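Local structure of ferritin like protein (Caulobacter vibrioides, 3HL1) at residues 46-57 with 231-240. The protein is of unknown function but, as a member of the ferritin-like family, probably binds metal within a helical bundle. Residues are numbered along the deposited sequence; the frame is centred on the assembly and turned at random.
Sequences LIQAAVYQEMLH and WPHFQRFDFI
Leu46 divides its two methyls among three side chains of 231-240: CD2 lies 3.7 Å from Trp231 CZ3, while CD1 reaches Phe239 CD2 and, at 3.8 Å, Ile240 CG1. Next to it, Arg236 projects a chain extended from CG to NE that settles among Leu46, Ala49, Ala50 and Gln53 as a knob into a hole. Its NH1 gives only a weak hydrogen bond to Leu46 O, 3.2 Å and bent to 125° at the hydrogen; NE turns back to Trp231 O at 2.9 Å, which ties the guanidinium to its own segment. The segments run nearly antiparallel at 154°, axes 10.4 Å apart, in the all-helical architecture of a ferritin-like protein, with helix 42-67 also packing on helix 8-35. His233 is the second knob, among Ala50, Gln53, Glu54 and His57. Ala50 CB sits over the centre of its ring, 3.9 Å from the centroid in a CH-pi contact, whereas His233 NE2 donates a bent bond to an in-plane lone pair of Gln53 OE1, its 2.5 Å length doubtfully short. With ND1 hydrogen-bonded to Glu122, partners at both nitrogens would hold the ring's rotation. A water lies within hydrogen-bonding distance (2.8 Å) of both Gln53 OE1 and Trp231 O, bridging the segments beside this bond.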
loop_
_atom_site.group_PDB
_atom_site.type_symbol
_atom_site.label_atom_id
_atom_site.label_comp_id
_atom_site.label_asym_id
_atom_site.label_seq_id
_atom_site.Cartn_x
_atom_site.Cartn_y
_atom_site.Cartn_z
ATOM N N LEU A 46 5.233 4.000 15.024
ATOM C CA LEU A 46 4.671 4.818 13.946
ATOM C C LEU A 46 4.484 4.017 12.671
ATOM O O LEU A 46 3.449 4.109 12.034
ATOM C CB LEU A 46 5.527 6.048 13.638
ATOM C CG LEU A 46 5.598 7.165 14.709
ATOM C CD1 LEU A 46 6.520 8.319 14.187
ATOM C CD2 LEU A 46 4.171 7.663 15.065
ATOM N N ILE A 47 5.500 3.247 12.306
ATOM C CA ILE A 47 5.458 2.439 11.081
ATOM C C ILE A 47 4.456 1.274 11.130
ATOM O O ILE A 47 3.745 0.986 10.152
ATOM C CB ILE A 47 6.871 1.949 10.686
ATOM C CG1 ILE A 47 7.720 3.155 10.301
ATOM C CG2 ILE A 47 6.812 0.958 9.474
ATOM C CD1 ILE A 47 9.257 2.847 10.105
ATOM N N GLN A 48 4.426 0.589 12.262
ATOM C CA GLN A 48 3.495 -0.482 12.486
ATOM C C GLN A 48 2.054 -0.037 12.275
ATOM O O GLN A 48 1.305 -0.686 11.550
ATOM C CB GLN A 48 3.703 -1.023 13.886
ATOM C CG GLN A 48 2.872 -2.209 14.211
ATOM C CD GLN A 48 3.120 -2.643 15.636
ATOM O OE1 GLN A 48 3.502 -3.769 15.871
ATOM N NE2 GLN A 48 2.994 -1.720 16.571
ATOM N N ALA A 49 1.663 1.088 12.851
ATOM C CA ALA A 49 0.302 1.569 12.712
ATOM C C ALA A 49 0.029 1.883 11.232
ATOM O O ALA A 49 -1.041 1.543 10.701
ATOM C CB ALA A 49 0.043 2.799 13.629
ATOM N N ALA A 50 1.024 2.462 10.549
ATOM C CA ALA A 50 0.902 2.792 9.125
ATOM C C ALA A 50 0.703 1.572 8.242
ATOM O O ALA A 50 -0.108 1.587 7.311
ATOM C CB ALA A 50 2.153 3.597 8.605
ATOM N N VAL A 51 1.434 0.514 8.528
ATOM C CA VAL A 51 1.342 -0.775 7.819
ATOM C C VAL A 51 -0.076 -1.339 7.908
ATOM O O VAL A 51 -0.682 -1.798 6.933
ATOM C CB VAL A 51 2.257 -1.860 8.432
ATOM C CG1 VAL A 51 1.820 -3.276 7.945
ATOM C CG2 VAL A 51 3.692 -1.598 8.085
ATOM N N TYR A 52 -0.617 -1.315 9.116
ATOM C CA TYR A 52 -1.962 -1.779 9.369
ATOM C C TYR A 52 -2.972 -0.944 8.591
ATOM O O TYR A 52 -3.925 -1.482 8.071
ATOM C CB TYR A 52 -2.301 -1.731 10.873
ATOM C CG TYR A 52 -1.496 -2.706 11.750
ATOM C CD1 TYR A 52 -0.750 -3.762 11.197
ATOM C CD2 TYR A 52 -1.500 -2.579 13.138
ATOM C CE1 TYR A 52 -0.020 -4.648 11.999
ATOM C CE2 TYR A 52 -0.789 -3.479 13.961
ATOM C CZ TYR A 52 -0.062 -4.507 13.379
ATOM O OH TYR A 52 0.636 -5.375 14.191
ATOM N N GLN A 53 -2.750 0.367 8.497
ATOM C CA GLN A 53 -3.604 1.217 7.674
ATOM C C GLN A 53 -3.493 0.903 6.187
ATOM O O GLN A 53 -4.497 0.950 5.455
ATOM C CB GLN A 53 -3.322 2.687 7.925
ATOM C CG GLN A 53 -3.671 3.051 9.347
ATOM C CD GLN A 53 -3.731 4.544 9.566
ATOM O OE1 GLN A 53 -3.011 5.319 8.924
ATOM N NE2 GLN A 53 -4.598 4.955 10.466
ATOM N N GLU A 54 -2.304 0.557 5.723
ATOM C CA GLU A 54 -2.171 0.171 4.298
ATOM C C GLU A 54 -2.993 -1.057 3.989
ATOM O O GLU A 54 -3.599 -1.129 2.939
ATOM C CB GLU A 54 -0.700 -0.066 3.902
ATOM C CG GLU A 54 0.144 1.170 3.916
ATOM C CD GLU A 54 -0.351 2.211 2.889
ATOM O OE1 GLU A 54 -0.211 2.002 1.680
ATOM O OE2 GLU A 54 -0.889 3.232 3.296
HETATM N N MSE A 55 -2.982 -2.037 4.890
HETATM C CA MSE A 55 -3.752 -3.276 4.730
HETATM C C MSE A 55 -5.237 -2.978 4.651
HETATM O O MSE A 55 -5.939 -3.492 3.776
HETATM C CB MSE A 55 -3.458 -4.226 5.894
HETATM C CG MSE A 55 -2.045 -4.787 5.843
HETATM SE SE MSE A 55 -1.553 -5.609 7.546
HETATM C CE MSE A 55 0.220 -5.958 7.172
ATOM N N LEU A 56 -5.705 -2.123 5.549
ATOM C CA LEU A 56 -7.060 -1.603 5.488
ATOM C C LEU A 56 -7.344 -0.937 4.137
ATOM O O LEU A 56 -8.403 -1.194 3.562
ATOM C CB LEU A 56 -7.344 -0.625 6.654
ATOM C CG LEU A 56 -8.673 0.120 6.527
ATOM C CD1 LEU A 56 -9.793 -0.898 6.730
ATOM C CD2 LEU A 56 -8.823 1.344 7.442
ATOM N N HIS A 57 -6.409 -0.125 3.617
ATOM C CA HIS A 57 -6.615 0.521 2.331
ATOM C C HIS A 57 -6.842 -0.509 1.255
ATOM O O HIS A 57 -7.730 -0.320 0.411
ATOM C CB HIS A 57 -5.481 1.466 1.916
ATOM C CG HIS A 57 -5.262 2.604 2.853
ATOM N ND1 HIS A 57 -4.171 3.446 2.751
ATOM C CD2 HIS A 57 -5.945 2.992 3.951
ATOM C CE1 HIS A 57 -4.213 4.315 3.748
ATOM N NE2 HIS A 57 -5.272 4.060 4.491
ATOM N N TRP A 231 -2.910 11.149 12.872
ATOM C CA TRP A 231 -1.651 11.630 12.300
ATOM C C TRP A 231 -1.344 10.959 10.945
ATOM O O TRP A 231 -1.111 9.743 10.891
ATOM C CB TRP A 231 -0.541 11.390 13.319
ATOM C CG TRP A 231 0.617 12.321 13.209
ATOM C CD1 TRP A 231 0.664 13.526 12.549
ATOM C CD2 TRP A 231 1.900 12.149 13.825
ATOM N NE1 TRP A 231 1.905 14.091 12.697
ATOM C CE2 TRP A 231 2.684 13.270 13.478
ATOM C CE3 TRP A 231 2.468 11.147 14.626
ATOM C CZ2 TRP A 231 4.010 13.421 13.906
ATOM C CZ3 TRP A 231 3.787 11.301 15.054
ATOM C CH2 TRP A 231 4.540 12.429 14.690
ATOM N N PRO A 232 -1.366 11.749 9.844
ATOM C CA PRO A 232 -1.256 11.085 8.530
ATOM C C PRO A 232 0.128 10.468 8.282
ATOM O O PRO A 232 1.082 10.795 8.976
ATOM C CB PRO A 232 -1.596 12.200 7.517
ATOM C CG PRO A 232 -2.078 13.356 8.336
ATOM C CD PRO A 232 -1.498 13.209 9.697
ATOM N N HIS A 233 0.203 9.536 7.326
ATOM C CA HIS A 233 1.445 8.785 7.069
ATOM C C HIS A 233 2.599 9.735 6.670
ATOM O O HIS A 233 3.756 9.607 7.132
ATOM C CB HIS A 233 1.225 7.748 5.962
ATOM C CG HIS A 233 0.306 6.625 6.345
ATOM N ND1 HIS A 233 0.065 5.544 5.513
ATOM C CD2 HIS A 233 -0.450 6.423 7.457
ATOM C CE1 HIS A 233 -0.777 4.716 6.104
ATOM N NE2 HIS A 233 -1.136 5.241 7.270
ATOM N N PHE A 234 2.286 10.708 5.814
ATOM C CA PHE A 234 3.316 11.645 5.373
ATOM C C PHE A 234 3.946 12.326 6.583
ATOM O O PHE A 234 5.168 12.288 6.774
ATOM C CB PHE A 234 2.775 12.703 4.417
ATOM C CG PHE A 234 3.840 13.630 3.940
ATOM C CD1 PHE A 234 4.859 13.161 3.103
ATOM C CD2 PHE A 234 3.890 14.944 4.358
ATOM C CE1 PHE A 234 5.876 13.985 2.682
ATOM C CE2 PHE A 234 4.904 15.763 3.923
ATOM C CZ PHE A 234 5.901 15.283 3.086
ATOM N N GLN A 235 3.106 12.924 7.418
ATOM C CA GLN A 235 3.604 13.626 8.598
ATOM C C GLN A 235 4.413 12.693 9.521
ATOM O O GLN A 235 5.518 13.031 9.935
ATOM C CB GLN A 235 2.431 14.296 9.304
ATOM C CG GLN A 235 1.999 15.627 8.634
ATOM C CD GLN A 235 0.817 15.507 7.632
ATOM O OE1 GLN A 235 0.808 14.659 6.727
ATOM N NE2 GLN A 235 -0.172 16.401 7.789
ATOM N N ARG A 236 3.883 11.512 9.802
ATOM C CA ARG A 236 4.589 10.487 10.588
ATOM C C ARG A 236 6.006 10.229 10.089
ATOM O O ARG A 236 6.959 10.183 10.867
ATOM C CB ARG A 236 3.871 9.127 10.462
ATOM C CG ARG A 236 2.574 8.959 11.193
ATOM C CD ARG A 236 2.050 7.571 10.820
ATOM N NE ARG A 236 0.650 7.397 11.171
ATOM C CZ ARG A 236 0.206 6.675 12.189
ATOM N NH1 ARG A 236 1.039 6.010 12.984
ATOM N NH2 ARG A 236 -1.100 6.612 12.402
ATOM N N PHE A 237 6.117 10.004 8.775
ATOM C CA PHE A 237 7.375 9.638 8.134
ATOM C C PHE A 237 8.331 10.810 8.046
ATOM O O PHE A 237 9.514 10.628 8.223
ATOM C CB PHE A 237 7.148 8.990 6.743
ATOM C CG PHE A 237 6.275 7.711 6.779
ATOM C CD1 PHE A 237 6.178 6.925 7.930
ATOM C CD2 PHE A 237 5.561 7.297 5.632
ATOM C CE1 PHE A 237 5.384 5.775 7.946
ATOM C CE2 PHE A 237 4.766 6.171 5.656
ATOM C CZ PHE A 237 4.680 5.397 6.798
ATOM N N ASP A 238 7.808 12.009 7.803
ATOM C CA ASP A 238 8.632 13.218 7.834
ATOM C C ASP A 238 9.182 13.444 9.252
ATOM O O ASP A 238 10.310 13.864 9.433
ATOM C CB ASP A 238 7.820 14.400 7.328
ATOM C CG ASP A 238 8.666 15.651 7.124
ATOM O OD1 ASP A 238 9.709 15.583 6.432
ATOM O OD2 ASP A 238 8.268 16.693 7.681
ATOM N N PHE A 239 8.386 13.123 10.262
ATOM C CA PHE A 239 8.840 13.172 11.646
ATOM C C PHE A 239 10.057 12.278 11.867
ATOM O O PHE A 239 11.066 12.713 12.417
ATOM C CB PHE A 239 7.707 12.769 12.580
ATOM C CG PHE A 239 8.116 12.682 14.018
ATOM C CD1 PHE A 239 8.098 13.827 14.834
ATOM C CD2 PHE A 239 8.485 11.466 14.574
ATOM C CE1 PHE A 239 8.475 13.758 16.192
ATOM C CE2 PHE A 239 8.868 11.388 15.922
ATOM C CZ PHE A 239 8.846 12.545 16.733
ATOM N N ILE A 240 9.969 11.036 11.396
ATOM C CA ILE A 240 11.059 10.083 11.548
ATOM C C ILE A 240 12.272 10.591 10.795
ATOM O O ILE A 240 13.385 10.534 11.314
ATOM C CB ILE A 240 10.672 8.649 11.056
ATOM C CG1 ILE A 240 9.579 8.049 11.953
ATOM C CG2 ILE A 240 11.889 7.731 11.027
ATOM C CD1 ILE A 240 8.838 6.841 11.342
HETATM O O HOH W 1 -2.891 8.026 9.553
#